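Local coordinates for Bak protein (Grouper iridovirus, PDB 5VMN) that acts as a viral Bcl-2 protein that inhibits host apoptosis by exclusively sequestering the pro-apoptotic protein Bim, at residues 9-14 with 97-102; 32-37 with 71-76; 42-47 with 75-80. All coordinates share one frame; numbering follows the deposited sequence.

Contact 1: 9-14 with 97-102; sequences INFSAL and QLERFF. With NO3 (nitrate ion), chain F; NO3 (nitrate ion), chain G.
F11 and F102 meet because both hold CG anti to the carbonyl carbon, with chi1 of -65° and -76°, which swings each benzyl group into the gap between the segments. The rings end up nearly parallel, 10° apart, but slid so far that they barely overlap, with centroids 5.1 Å apart. The interaction is therefore an offset contact made by neighbouring parts of the two rings, F11 CZ coming to 3.4 Å from F102 CD2. On the side of F11 nearer its CB, L98 CD1 lies 3.9 Å from F11 CD1. E99 passes in the reverse direction, its CG packing against F11 CD2 while its extended chain carries the carboxylate beyond the ring. One face of F11 receives I9 CB, offset toward the rim.

The start of helix 11-16 is polar. N10 is the N-cap, and its OD1 accepts from A13 N (3.1 Å) with the donor above the carbonyl plane. A nitrate, probably from the crystallisation liquor, occupies the helix start, taking hydrogen bonds from F11 N to its O3 and from S12 N to its O2 (2.7 Å). E99 OE2 comes within 2.6 Å of that same O3, a separation so short that the acid probably holds a proton and donates it, which would remove the repulsion between two anions. A second nitrate accepts from I9 N through its O2 (2.9 Å).

Around this contact, F102 is also packed on one face by F101 and meets W117 edge-to-face, while its side chain touches I71 and L75 of helix 68-84. L98 rests on S78 of that helix, and L14 leans on T24 and H28 of helix 22-37. The short helix 11-16 thus places F11 in the core of the Bcl-2 bundle, between helix 88-103 and L75 of helix 68-84.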
# COMPACT_ATOMS: atom_id res chain seq x y z
N ILE A 9 -0.63 4.69 -8.52
CA ILE A 9 -1.13 3.33 -8.39
C ILE A 9 -2.63 3.41 -8.14
O ILE A 9 -3.09 4.20 -7.31
CB ILE A 9 -0.44 2.55 -7.25
CG1 ILE A 9 1.05 2.44 -7.51
CG2 ILE A 9 -1.04 1.16 -7.11
CD1 ILE A 9 1.41 1.68 -8.78
N ASN A 10 -3.36 2.55 -8.82
CA ASN A 10 -4.80 2.42 -8.60
C ASN A 10 -5.00 1.50 -7.41
O ASN A 10 -5.04 0.28 -7.58
CB ASN A 10 -5.46 1.84 -9.84
CG ASN A 10 -6.97 1.83 -9.75
OD1 ASN A 10 -7.54 1.94 -8.68
ND2 ASN A 10 -7.63 1.69 -10.90
N PHE A 11 -5.13 2.07 -6.21
CA PHE A 11 -5.16 1.25 -4.99
C PHE A 11 -6.44 0.44 -4.89
O PHE A 11 -6.44 -0.67 -4.37
CB PHE A 11 -4.96 2.11 -3.73
CG PHE A 11 -3.58 2.76 -3.66
CD1 PHE A 11 -2.45 2.00 -3.42
CD2 PHE A 11 -3.42 4.11 -3.87
CE1 PHE A 11 -1.19 2.59 -3.38
CE2 PHE A 11 -2.17 4.70 -3.83
CZ PHE A 11 -1.05 3.93 -3.58
N SER A 12 -7.55 0.96 -5.41
CA SER A 12 -8.77 0.16 -5.44
C SER A 12 -8.60 -1.08 -6.31
O SER A 12 -8.99 -2.19 -5.91
CB SER A 12 -9.93 1.01 -5.94
OG SER A 12 -11.12 0.26 -5.93
N ALA A 13 -8.01 -0.93 -7.50
CA ALA A 13 -7.77 -2.10 -8.33
C ALA A 13 -6.78 -3.05 -7.66
O ALA A 13 -6.95 -4.27 -7.71
CB ALA A 13 -7.23 -1.69 -9.71
N LEU A 14 -5.75 -2.49 -7.03
CA LEU A 14 -4.77 -3.32 -6.35
C LEU A 14 -5.43 -4.21 -5.31
O LEU A 14 -5.15 -5.41 -5.25
CB LEU A 14 -3.72 -2.43 -5.68
CG LEU A 14 -2.60 -3.14 -4.89
CD1 LEU A 14 -1.61 -3.79 -5.77
CD2 LEU A 14 -1.88 -2.14 -4.01
N GLN A 97 -7.78 5.86 2.94
CA GLN A 97 -6.72 5.98 3.93
C GLN A 97 -5.35 5.75 3.28
O GLN A 97 -4.39 6.49 3.55
CB GLN A 97 -6.96 4.97 5.08
CG GLN A 97 -8.17 5.27 6.00
CD GLN A 97 -8.54 4.12 6.99
OE1 GLN A 97 -7.82 3.14 7.14
NE2 GLN A 97 -9.70 4.24 7.63
N LEU A 98 -5.26 4.75 2.41
CA LEU A 98 -4.02 4.48 1.69
C LEU A 98 -3.61 5.65 0.82
O LEU A 98 -2.46 6.10 0.85
CB LEU A 98 -4.18 3.25 0.80
CG LEU A 98 -3.57 1.95 1.23
CD1 LEU A 98 -3.73 0.98 0.09
CD2 LEU A 98 -2.13 2.10 1.59
N GLU A 99 -4.56 6.17 0.03
CA GLU A 99 -4.24 7.30 -0.83
C GLU A 99 -3.74 8.48 -0.01
O GLU A 99 -2.77 9.15 -0.39
CB GLU A 99 -5.47 7.69 -1.65
CG GLU A 99 -5.88 6.61 -2.64
CD GLU A 99 -7.29 6.78 -3.18
OE1 GLU A 99 -8.14 7.37 -2.48
OE2 GLU A 99 -7.55 6.31 -4.30
N ARG A 100 -4.39 8.74 1.14
CA ARG A 100 -3.98 9.86 1.98
C ARG A 100 -2.54 9.69 2.45
O ARG A 100 -1.77 10.66 2.48
CB ARG A 100 -4.95 9.99 3.17
CG ARG A 100 -5.24 11.39 3.68
CD ARG A 100 -6.61 11.45 4.40
NE ARG A 100 -6.78 10.33 5.32
CZ ARG A 100 -7.85 9.52 5.39
NH1 ARG A 100 -8.91 9.69 4.61
NH2 ARG A 100 -7.85 8.53 6.28
N PHE A 101 -2.16 8.46 2.81
CA PHE A 101 -0.79 8.23 3.25
C PHE A 101 0.20 8.58 2.14
O PHE A 101 1.20 9.26 2.37
CB PHE A 101 -0.58 6.78 3.68
CG PHE A 101 0.86 6.44 3.96
CD1 PHE A 101 1.46 6.90 5.12
CD2 PHE A 101 1.62 5.74 3.05
CE1 PHE A 101 2.78 6.64 5.38
CE2 PHE A 101 2.95 5.45 3.31
CZ PHE A 101 3.53 5.91 4.49
N PHE A 102 -0.06 8.09 0.92
CA PHE A 102 0.92 8.24 -0.14
C PHE A 102 0.94 9.66 -0.71
O PHE A 102 1.92 10.05 -1.34
CB PHE A 102 0.67 7.22 -1.26
CG PHE A 102 1.12 5.83 -0.90
CD1 PHE A 102 2.47 5.53 -0.83
CD2 PHE A 102 0.21 4.86 -0.59
CE1 PHE A 102 2.89 4.27 -0.46
CE2 PHE A 102 0.62 3.59 -0.26
CZ PHE A 102 1.97 3.30 -0.16
N NO3 F . -7.31 4.52 -6.29
O1 NO3 F . -7.89 4.95 -7.32
O2 NO3 F . -7.87 3.66 -5.56
O3 NO3 F . -6.16 4.95 -5.98
N NO3 G . 0.84 6.77 -5.31
O1 NO3 G . -0.14 7.51 -4.98
O2 NO3 G . 0.65 5.86 -6.17
O3 NO3 G . 1.98 6.94 -4.79

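Contact 2: 32-37 with 71-76; sequences LIVTKS and ILILLG. With NO3 (nitrate ion), chain E.
V34 faces L72 and I73 where helix 22-37 crosses helix 68-84, two members of the all-helical Bcl-2 fold. The segment axes approach to 8.7 Å and cross almost perpendicularly, at -88°, so the interface is a compact patch of few residues.

V34 divides its two methyls between the partners. With CG1 anti to its backbone N (chi1 160°), that methyl is directed at I73 CG1, 3.7 Å away, whereas CG2 lies 3.8 Å from L72 CD1 and also touches L72 CB. Both pairs of side chains cross at about a right angle. One turn further on, G76 has no side chain, and the helices close up until the CA atoms of T35 and G76 are 5.7 Å apart; T35 OG1 rests 3.7 Å from G76 CA.

Outside this shell, L125, the last residue of the modelled chain, touches both V34 and L72 and extends the apolar patch. I73 reaches on to I60 of helix 53-60, and L72 to C120 of helix 116-122. The T35 hydroxyl is positioned by its bond to M31 O within its own helix, which accounts for its proton. A water then donates both to T35 OG1 (2.8 Å) and to G76 O (2.9 Å), bridging the two helices beside the glycine.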
# COMPACT_ATOMS: atom_id res chain seq x y z
N LEU A 32 2.28 -9.78 -2.37
CA LEU A 32 2.02 -11.13 -1.88
C LEU A 32 3.30 -11.84 -1.48
O LEU A 32 3.31 -12.60 -0.50
CB LEU A 32 1.25 -11.93 -2.93
CG LEU A 32 -0.14 -11.40 -3.27
CD1 LEU A 32 -0.80 -12.29 -4.28
CD2 LEU A 32 -1.00 -11.26 -2.01
N ILE A 33 4.40 -11.61 -2.21
CA ILE A 33 5.69 -12.20 -1.83
C ILE A 33 6.08 -11.73 -0.43
O ILE A 33 6.51 -12.52 0.42
CB ILE A 33 6.79 -11.84 -2.85
CG1 ILE A 33 6.60 -12.63 -4.14
CG2 ILE A 33 8.18 -12.16 -2.27
CD1 ILE A 33 7.52 -12.16 -5.30
N VAL A 34 6.00 -10.42 -0.20
CA VAL A 34 6.36 -9.84 1.10
C VAL A 34 5.39 -10.31 2.18
O VAL A 34 5.80 -10.59 3.31
CB VAL A 34 6.39 -8.31 0.95
CG1 VAL A 34 6.29 -7.59 2.25
CG2 VAL A 34 7.68 -7.90 0.20
N THR A 35 4.11 -10.41 1.85
CA THR A 35 3.16 -10.93 2.84
C THR A 35 3.58 -12.32 3.32
O THR A 35 3.48 -12.63 4.53
CB THR A 35 1.76 -10.99 2.23
OG1 THR A 35 1.33 -9.65 1.94
CG2 THR A 35 0.77 -11.62 3.19
N LYS A 36 3.97 -13.19 2.40
CA LYS A 36 4.35 -14.53 2.80
C LYS A 36 5.69 -14.52 3.51
O LYS A 36 5.86 -15.21 4.53
CB LYS A 36 4.41 -15.46 1.57
CG LYS A 36 4.83 -16.89 1.90
CD LYS A 36 4.89 -17.77 0.67
CE LYS A 36 5.32 -19.21 1.01
NZ LYS A 36 5.30 -20.07 -0.20
N SER A 37 6.67 -13.78 2.98
CA SER A 37 8.04 -13.83 3.46
C SER A 37 8.15 -13.32 4.88
O SER A 37 8.99 -13.80 5.65
CB SER A 37 8.96 -12.97 2.59
OG SER A 37 9.07 -13.52 1.31
N ILE A 71 7.04 -0.26 2.39
CA ILE A 71 5.86 0.09 1.63
C ILE A 71 5.05 -1.17 1.31
O ILE A 71 3.81 -1.17 1.41
CB ILE A 71 6.26 0.86 0.36
CG1 ILE A 71 6.66 2.28 0.78
CG2 ILE A 71 5.14 0.86 -0.66
CD1 ILE A 71 7.24 3.14 -0.34
N LEU A 72 5.73 -2.26 0.93
CA LEU A 72 5.01 -3.47 0.58
C LEU A 72 4.37 -4.11 1.81
O LEU A 72 3.30 -4.71 1.70
CB LEU A 72 5.95 -4.45 -0.14
CG LEU A 72 6.37 -3.99 -1.54
CD1 LEU A 72 7.53 -4.86 -2.04
CD2 LEU A 72 5.21 -4.08 -2.50
N ILE A 73 4.99 -3.95 2.98
CA ILE A 73 4.35 -4.41 4.23
C ILE A 73 3.08 -3.62 4.47
O ILE A 73 2.03 -4.18 4.77
CB ILE A 73 5.33 -4.32 5.40
CG1 ILE A 73 6.42 -5.39 5.28
CG2 ILE A 73 4.59 -4.44 6.73
CD1 ILE A 73 7.56 -5.19 6.25
N LEU A 74 3.13 -2.29 4.28
CA LEU A 74 1.92 -1.49 4.47
C LEU A 74 0.82 -1.92 3.51
O LEU A 74 -0.36 -2.05 3.90
CB LEU A 74 2.25 -0.01 4.29
CG LEU A 74 1.03 0.91 4.30
CD1 LEU A 74 0.37 0.89 5.67
CD2 LEU A 74 1.41 2.33 3.88
N LEU A 75 1.17 -2.14 2.25
CA LEU A 75 0.16 -2.59 1.31
C LEU A 75 -0.40 -3.95 1.72
O LEU A 75 -1.60 -4.19 1.59
CB LEU A 75 0.76 -2.64 -0.10
CG LEU A 75 1.20 -1.30 -0.69
CD1 LEU A 75 1.81 -1.55 -2.07
CD2 LEU A 75 0.05 -0.36 -0.81
N GLY A 76 0.47 -4.87 2.16
CA GLY A 76 0.00 -6.19 2.50
C GLY A 76 -0.94 -6.18 3.68
O GLY A 76 -1.89 -6.95 3.73
N NO3 E . 11.41 -10.84 0.54
O1 NO3 E . 11.41 -9.58 0.41
O2 NO3 E . 11.83 -11.38 1.61
O3 NO3 E . 11.00 -11.57 -0.39
O HOH W 1 -1.48 -9.18 1.93

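Contact 3: 42-47 with 75-80; sequences ETFRAF and LGISQL. With EDO (1,2-ethanediol), chain L.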
# COMPACT_ATOMS: atom_id res chain seq x y z
N GLU A 42 0.25 -13.74 10.29
CA GLU A 42 0.36 -14.03 11.72
C GLU A 42 0.46 -12.76 12.56
O GLU A 42 -0.13 -12.68 13.64
CB GLU A 42 1.58 -14.93 11.94
CG GLU A 42 1.59 -16.18 11.07
CD GLU A 42 0.31 -16.99 11.17
OE1 GLU A 42 -0.21 -17.15 12.30
OE2 GLU A 42 -0.17 -17.48 10.13
N THR A 43 1.23 -11.77 12.12
CA THR A 43 1.31 -10.54 12.88
C THR A 43 0.02 -9.74 12.75
O THR A 43 -0.36 -9.02 13.67
CB THR A 43 2.51 -9.70 12.41
OG1 THR A 43 3.71 -10.28 12.92
CG2 THR A 43 2.44 -8.21 12.90
N PHE A 44 -0.68 -9.88 11.62
CA PHE A 44 -1.89 -9.09 11.40
C PHE A 44 -2.93 -9.33 12.48
O PHE A 44 -3.74 -8.45 12.77
CB PHE A 44 -2.46 -9.42 10.02
CG PHE A 44 -3.81 -8.76 9.72
CD1 PHE A 44 -3.89 -7.43 9.46
CD2 PHE A 44 -4.96 -9.53 9.66
CE1 PHE A 44 -5.12 -6.85 9.17
CE2 PHE A 44 -6.18 -8.96 9.36
CZ PHE A 44 -6.25 -7.62 9.10
N ARG A 45 -2.94 -10.52 13.08
CA ARG A 45 -3.94 -10.83 14.09
C ARG A 45 -3.83 -9.93 15.30
O ARG A 45 -4.80 -9.82 16.07
CB ARG A 45 -3.80 -12.29 14.52
CG ARG A 45 -4.14 -13.27 13.44
CD ARG A 45 -4.42 -14.65 13.99
NE ARG A 45 -4.64 -15.57 12.87
CZ ARG A 45 -3.69 -16.25 12.26
NH1 ARG A 45 -2.43 -16.16 12.68
NH2 ARG A 45 -3.99 -17.05 11.24
N ALA A 46 -2.68 -9.30 15.49
CA ALA A 46 -2.44 -8.45 16.64
C ALA A 46 -2.78 -6.99 16.36
O ALA A 46 -2.64 -6.16 17.25
CB ALA A 46 -0.97 -8.56 17.08
N PHE A 47 -3.26 -6.67 15.16
CA PHE A 47 -3.68 -5.32 14.79
C PHE A 47 -5.13 -5.09 15.21
O PHE A 47 -5.86 -6.05 15.48
CB PHE A 47 -3.56 -5.15 13.28
CG PHE A 47 -2.15 -4.85 12.78
CD1 PHE A 47 -1.89 -3.67 12.10
CD2 PHE A 47 -1.13 -5.74 12.95
CE1 PHE A 47 -0.62 -3.37 11.66
CE2 PHE A 47 0.14 -5.45 12.47
CZ PHE A 47 0.38 -4.27 11.83
N LEU A 75 1.17 -2.14 2.25
CA LEU A 75 0.16 -2.59 1.31
C LEU A 75 -0.40 -3.95 1.72
O LEU A 75 -1.60 -4.19 1.59
CB LEU A 75 0.76 -2.64 -0.10
CG LEU A 75 1.20 -1.30 -0.69
CD1 LEU A 75 1.81 -1.55 -2.07
CD2 LEU A 75 0.05 -0.36 -0.81
N GLY A 76 0.47 -4.87 2.16
CA GLY A 76 0.00 -6.19 2.50
C GLY A 76 -0.94 -6.18 3.68
O GLY A 76 -1.89 -6.95 3.73
N ILE A 77 -0.65 -5.33 4.66
CA ILE A 77 -1.57 -5.14 5.79
C ILE A 77 -2.89 -4.55 5.29
O ILE A 77 -3.98 -5.00 5.68
CB ILE A 77 -0.93 -4.23 6.85
CG1 ILE A 77 0.24 -4.94 7.52
CG2 ILE A 77 -1.95 -3.84 7.95
CD1 ILE A 77 1.13 -4.01 8.25
N SER A 78 -2.82 -3.54 4.44
CA SER A 78 -4.04 -2.97 3.90
C SER A 78 -4.87 -4.03 3.17
O SER A 78 -6.10 -4.02 3.25
CB SER A 78 -3.71 -1.81 2.95
OG SER A 78 -2.96 -0.82 3.64
N GLN A 79 -4.20 -4.90 2.40
CA GLN A 79 -4.91 -5.97 1.69
C GLN A 79 -5.62 -6.92 2.64
O GLN A 79 -6.77 -7.33 2.39
CB GLN A 79 -3.92 -6.74 0.82
CG GLN A 79 -4.56 -7.89 0.04
CD GLN A 79 -5.46 -7.42 -1.05
OE1 GLN A 79 -5.01 -7.11 -2.14
NE2 GLN A 79 -6.76 -7.38 -0.77
N LEU A 80 -4.98 -7.27 3.75
CA LEU A 80 -5.61 -8.16 4.72
C LEU A 80 -6.84 -7.51 5.33
O LEU A 80 -7.90 -8.15 5.46
CB LEU A 80 -4.59 -8.57 5.78
CG LEU A 80 -3.49 -9.50 5.25
CD1 LEU A 80 -2.38 -9.62 6.26
CD2 LEU A 80 -4.05 -10.90 4.98
C1 EDO L . -7.46 -8.78 15.56
O1 EDO L . -7.18 -10.18 15.85
C2 EDO L . -6.86 -8.27 14.25
O2 EDO L . -7.26 -9.06 13.12
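F44 and L80 form the close-packed part of this contact. L80 CB stands over the middle of the F44 ring, 3.7 Å from its centroid and 5° off the ring normal, a CH-pi contact with nearly ideal face-on geometry. The leucine then runs back along the phenylalanine, so that its CD1 lies 3.8 Å from F44 CB. F44 reaches this place because its CG is anti to the backbone N (chi1 174°), sending the ring from the end region of helix 40-44 onto helix 68-84. Y81 meets the same ring edge-to-face.

The other half is thinner. A type I turn from F44 to F47, with F47 N bonded to F44 O, brings the second aromatic round to I77, where F47 CZ lies 3.7 Å from I77 CD1 and the two side chains cross at about a right angle. F47 is partly exposed, and T43 O lies at its ring edge, in plane; I56 of helix 53-60 touches both F47 and I77. On the solvent side E42 and R45 are exposed and paired in a salt bridge, modelled doubtfully short, and neither touches helix 68-84.

Across the two segments the contact is made by carbon groups, with dispersion and the CH-pi geometry supplying the attraction. Its cohesion should therefore depend on the fit of two aromatic rings against aliphatic branches and on exclusion of water.

Contacts 2 and 3 are neighbours, their centres about 9 Å apart, and share L75 and G76 on helix 68-84; contact 1 lies about 15 and 16 Å from them. Along the chain, 9-14 comes first, then 32-37 and 42-47, then 71-80, and 97-102 last, so contact 1 brackets the other two. Helix 68-84 links all three: it carries half of contacts 2 and 3 and packs with L74, I71 and L75 against F101, F102 and L98. This matches its role as the central helix of the Bcl-2 fold, around which helices 22-37 and 40-44, probably bordering the ligand groove as in relatives, are arranged.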